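Local coordinates for cellulase, glycosyl hydrolase family 5, TPS linker, domain X (PDB 5E9P), which is the family 64 carbohydrate-binding module of a cellulase, a jelly-roll type A domain that binds cellulose and xylan, at residues 50-54 with 55-59. Numbering follows the deposited sequence.
Sequences TDYTN and VWVAQ
The Tyr52 ring meets Val55, which closes the turn, and Val57, two residues on: Val55 CG2 lies at its edge, near the ring plane, while Val57 approaches obliquely, its CG1 3.8 Å from Tyr52 CD1 and its CG2 4.0 Å from Tyr52 CE1. The Tyr52 and Val57 side chains cross at about a right angle, and Ile62 and Ile47 also touch the tyrosine. A chi1 of -61° sets Tyr52 CG opposite its carbonyl carbon and places CD1 and CE1 beside the Val57 methyls. Val55 CG2 comes within 4.0 Å of Tyr52 CB. A type II beta turn from Tyr52 to Val55 folds Val55 back on Tyr52, and the following strand brings in Val57, linking strand 50-51 at the border of one jelly-roll sheet to strand 56-58 at the border of the other. Asn54 OD1 accepts from Leu42 N. A water bridges the turn, donating to Tyr52 O and Val55 O, each 2.8 Å away. Upstream, in one of two Asp51 conformers, OD1 forms an Asx turn, taking Thr53 N at 3.0 Å and, from above the carboxylate plane, Thr53 OG1 at 2.7 Å. Cut back to an alanine, Tyr52 would keep CB beside Val55 CG2 but is likely to leave a gap beside the Val57 methyls. Apolar packing thus joins the ends of the link, while the water and, in that conformer, the doubly gripped carboxylate oxygen satisfy polar groups of the bend.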
ATOM      1  N   THR A  50      -6.444  -7.889  -0.891  1.00  9.00           N
ATOM      2  CA  THR A  50      -5.732  -8.556  -1.967  1.00  9.22           C
ATOM      3  C   THR A  50      -4.234  -8.434  -1.704  1.00  8.67           C
ATOM      4  O   THR A  50      -3.730  -7.410  -1.271  1.00  8.62           O
ATOM      5  CB  THR A  50      -6.126  -7.942  -3.299  1.00 10.83           C
ATOM      6  OG1 THR A  50      -7.529  -8.125  -3.492  1.00 15.00           O
ATOM      7  CG2 THR A  50      -5.331  -8.552  -4.462  1.00 11.79           C
ATOM      8  N   ASP A  51      -3.528  -9.519  -2.019  0.50  9.43           N
ATOM      9  CA  ASP A  51      -2.072  -9.599  -1.805  0.50  9.56           C
ATOM     10  C   ASP A  51      -1.370  -8.870  -2.970  0.50  9.60           C
ATOM     11  O   ASP A  51      -1.541  -9.217  -4.173  0.50 13.39           O
ATOM     12  CB  ASP A  51      -1.772 -11.126  -1.705  0.50 12.56           C
ATOM     13  CG  ASP A  51      -0.339 -11.435  -1.310  0.50 13.74           C
ATOM     14  OD1 ASP A  51       0.481 -10.589  -1.557  0.50 15.01           O
ATOM     15  OD2 ASP A  51      -0.070 -12.582  -0.948  0.50 24.20           O
ATOM     16  N   TYR A  52      -0.605  -7.836  -2.638  1.00  8.11           N
ATOM     17  CA  TYR A  52       0.260  -7.068  -3.552  1.00  8.33           C
ATOM     18  C   TYR A  52       1.709  -7.114  -3.039  1.00  7.66           C
ATOM     19  O   TYR A  52       2.429  -6.135  -3.157  1.00  8.10           O
ATOM     20  CB  TYR A  52      -0.234  -5.647  -3.739  1.00  8.46           C
ATOM     21  CG  TYR A  52      -1.620  -5.549  -4.341  1.00  8.39           C
ATOM     22  CD1 TYR A  52      -1.845  -5.836  -5.661  1.00 11.38           C
ATOM     23  CD2 TYR A  52      -2.692  -5.226  -3.547  1.00  9.25           C
ATOM     24  CE1 TYR A  52      -3.185  -5.783  -6.180  1.00 13.44           C
ATOM     25  CE2 TYR A  52      -3.920  -5.165  -4.032  1.00 12.54           C
ATOM     26  CZ  TYR A  52      -4.192  -5.442  -5.291  1.00 12.42           C
ATOM     27  OH  TYR A  52      -5.497  -5.378  -5.775  1.00 17.80           O
ATOM     28  N   THR A  53       2.107  -8.238  -2.476  1.00  8.39           N
ATOM     29  CA  THR A  53       3.455  -8.323  -1.864  1.00  8.35           C
ATOM     30  C   THR A  53       4.518  -8.324  -2.926  1.00  8.23           C
ATOM     31  O   THR A  53       4.531  -9.267  -3.783  1.00  9.30           O
ATOM     32  CB  THR A  53       3.532  -9.578  -0.994  1.00  9.21           C
ATOM     33  OG1 THR A  53       2.444  -9.618  -0.056  1.00  9.41           O
ATOM     34  CG2 THR A  53       4.819  -9.639  -0.201  1.00 10.30           C
ATOM     35  N   ASN A  54       5.442  -7.388  -2.900  1.00  7.41           N
ATOM     36  CA  ASN A  54       6.609  -7.425  -3.773  1.00  7.95           C
ATOM     37  C   ASN A  54       6.246  -7.342  -5.230  1.00  7.52           C
ATOM     38  O   ASN A  54       6.816  -8.048  -6.071  1.00  7.90           O
ATOM     39  CB  ASN A  54       7.515  -8.610  -3.481  1.00  8.33           C
ATOM     40  CG  ASN A  54       7.926  -8.669  -2.051  1.00  8.44           C
ATOM     41  OD1 ASN A  54       8.139  -7.665  -1.375  1.00  8.67           O
ATOM     42  ND2 ASN A  54       8.077  -9.901  -1.544  1.00 10.34           N
ATOM     43  N   VAL A  55       5.343  -6.427  -5.582  1.00  7.70           N
ATOM     44  CA  VAL A  55       4.945  -6.177  -6.970  1.00  8.75           C
ATOM     45  C   VAL A  55       4.886  -4.710  -7.263  1.00  8.26           C
ATOM     46  O   VAL A  55       4.768  -3.853  -6.339  1.00  8.95           O
ATOM     47  CB  VAL A  55       3.602  -6.801  -7.330  1.00 10.06           C
ATOM     48  CG1 VAL A  55       3.567  -8.262  -7.062  1.00 11.28           C
ATOM     49  CG2 VAL A  55       2.410  -6.061  -6.663  1.00 11.58           C
ATOM     50  N   TRP A  56       4.875  -4.385  -8.532  1.00  8.83           N
ATOM     51  CA  TRP A  56       4.442  -3.083  -9.029  1.00  9.62           C
ATOM     52  C   TRP A  56       2.991  -3.192  -9.431  1.00 10.59           C
ATOM     53  O   TRP A  56       2.667  -4.116 -10.226  1.00 12.90           O
ATOM     54  CB  TRP A  56       5.277  -2.666 -10.271  1.00 11.41           C
ATOM     55  CG  TRP A  56       5.122  -1.272 -10.718  1.00 12.84           C
ATOM     56  CD1 TRP A  56       6.071  -0.282 -10.551  1.00 13.81           C
ATOM     57  CD2 TRP A  56       4.094  -0.652 -11.548  1.00 14.06           C
ATOM     58  NE1 TRP A  56       5.713   0.872 -11.171  1.00 15.19           N
ATOM     59  CE2 TRP A  56       4.507   0.699 -11.787  1.00 15.45           C
ATOM     60  CE3 TRP A  56       2.886  -1.086 -12.076  1.00 15.81           C
ATOM     61  CZ2 TRP A  56       3.724   1.602 -12.528  1.00 16.32           C
ATOM     62  CZ3 TRP A  56       2.112  -0.126 -12.818  1.00 16.79           C
ATOM     63  CH2 TRP A  56       2.587   1.173 -12.995  1.00 19.19           C
ATOM     64  N   VAL A  57       2.094  -2.331  -8.993  1.00  8.92           N
ATOM     65  CA  VAL A  57       0.699  -2.351  -9.388  1.00  9.68           C
ATOM     66  C   VAL A  57       0.200  -0.926  -9.490  1.00  9.03           C
ATOM     67  O   VAL A  57       0.522  -0.081  -8.619  1.00  9.48           O
ATOM     68  CB  VAL A  57      -0.137  -3.224  -8.433  1.00  9.34           C
ATOM     69  CG1 VAL A  57      -0.049  -2.751  -6.968  1.00  9.47           C
ATOM     70  CG2 VAL A  57      -1.589  -3.304  -8.870  1.00 10.52           C
ATOM     71  N   ALA A  58      -0.610  -0.611 -10.491  1.00  9.79           N
ATOM     72  CA  ALA A  58      -1.165   0.731 -10.575  1.00 10.11           C
ATOM     73  C   ALA A  58      -2.280   0.888  -9.512  1.00  9.37           C
ATOM     74  O   ALA A  58      -3.098  -0.020  -9.336  1.00  9.80           O
ATOM     75  CB  ALA A  58      -1.741   0.998 -11.956  1.00 13.68           C
ATOM     76  N   GLN A  59      -2.339   2.057  -8.887  1.00  9.06           N
ATOM     77  CA  GLN A  59      -3.365   2.295  -7.852  1.00  9.01           C
ATOM     78  C   GLN A  59      -4.780   2.094  -8.435  1.00  8.40           C
ATOM     79  O   GLN A  59      -5.643   1.608  -7.723  1.00  8.42           O
ATOM     80  CB  GLN A  59      -3.210   3.667  -7.291  1.00  8.70           C
ATOM     81  CG  GLN A  59      -2.008   3.774  -6.360  1.00  8.42           C
ATOM     82  CD  GLN A  59      -1.663   5.193  -6.014  1.00  8.65           C
ATOM     83  OE1 GLN A  59      -2.523   6.084  -5.966  1.00  9.42           O
ATOM     84  NE2 GLN A  59      -0.373   5.441  -5.764  1.00  9.36           N
TER
HETATM   85  O   HOH W   1       3.513  -3.703  -3.887  1.00  7.85           O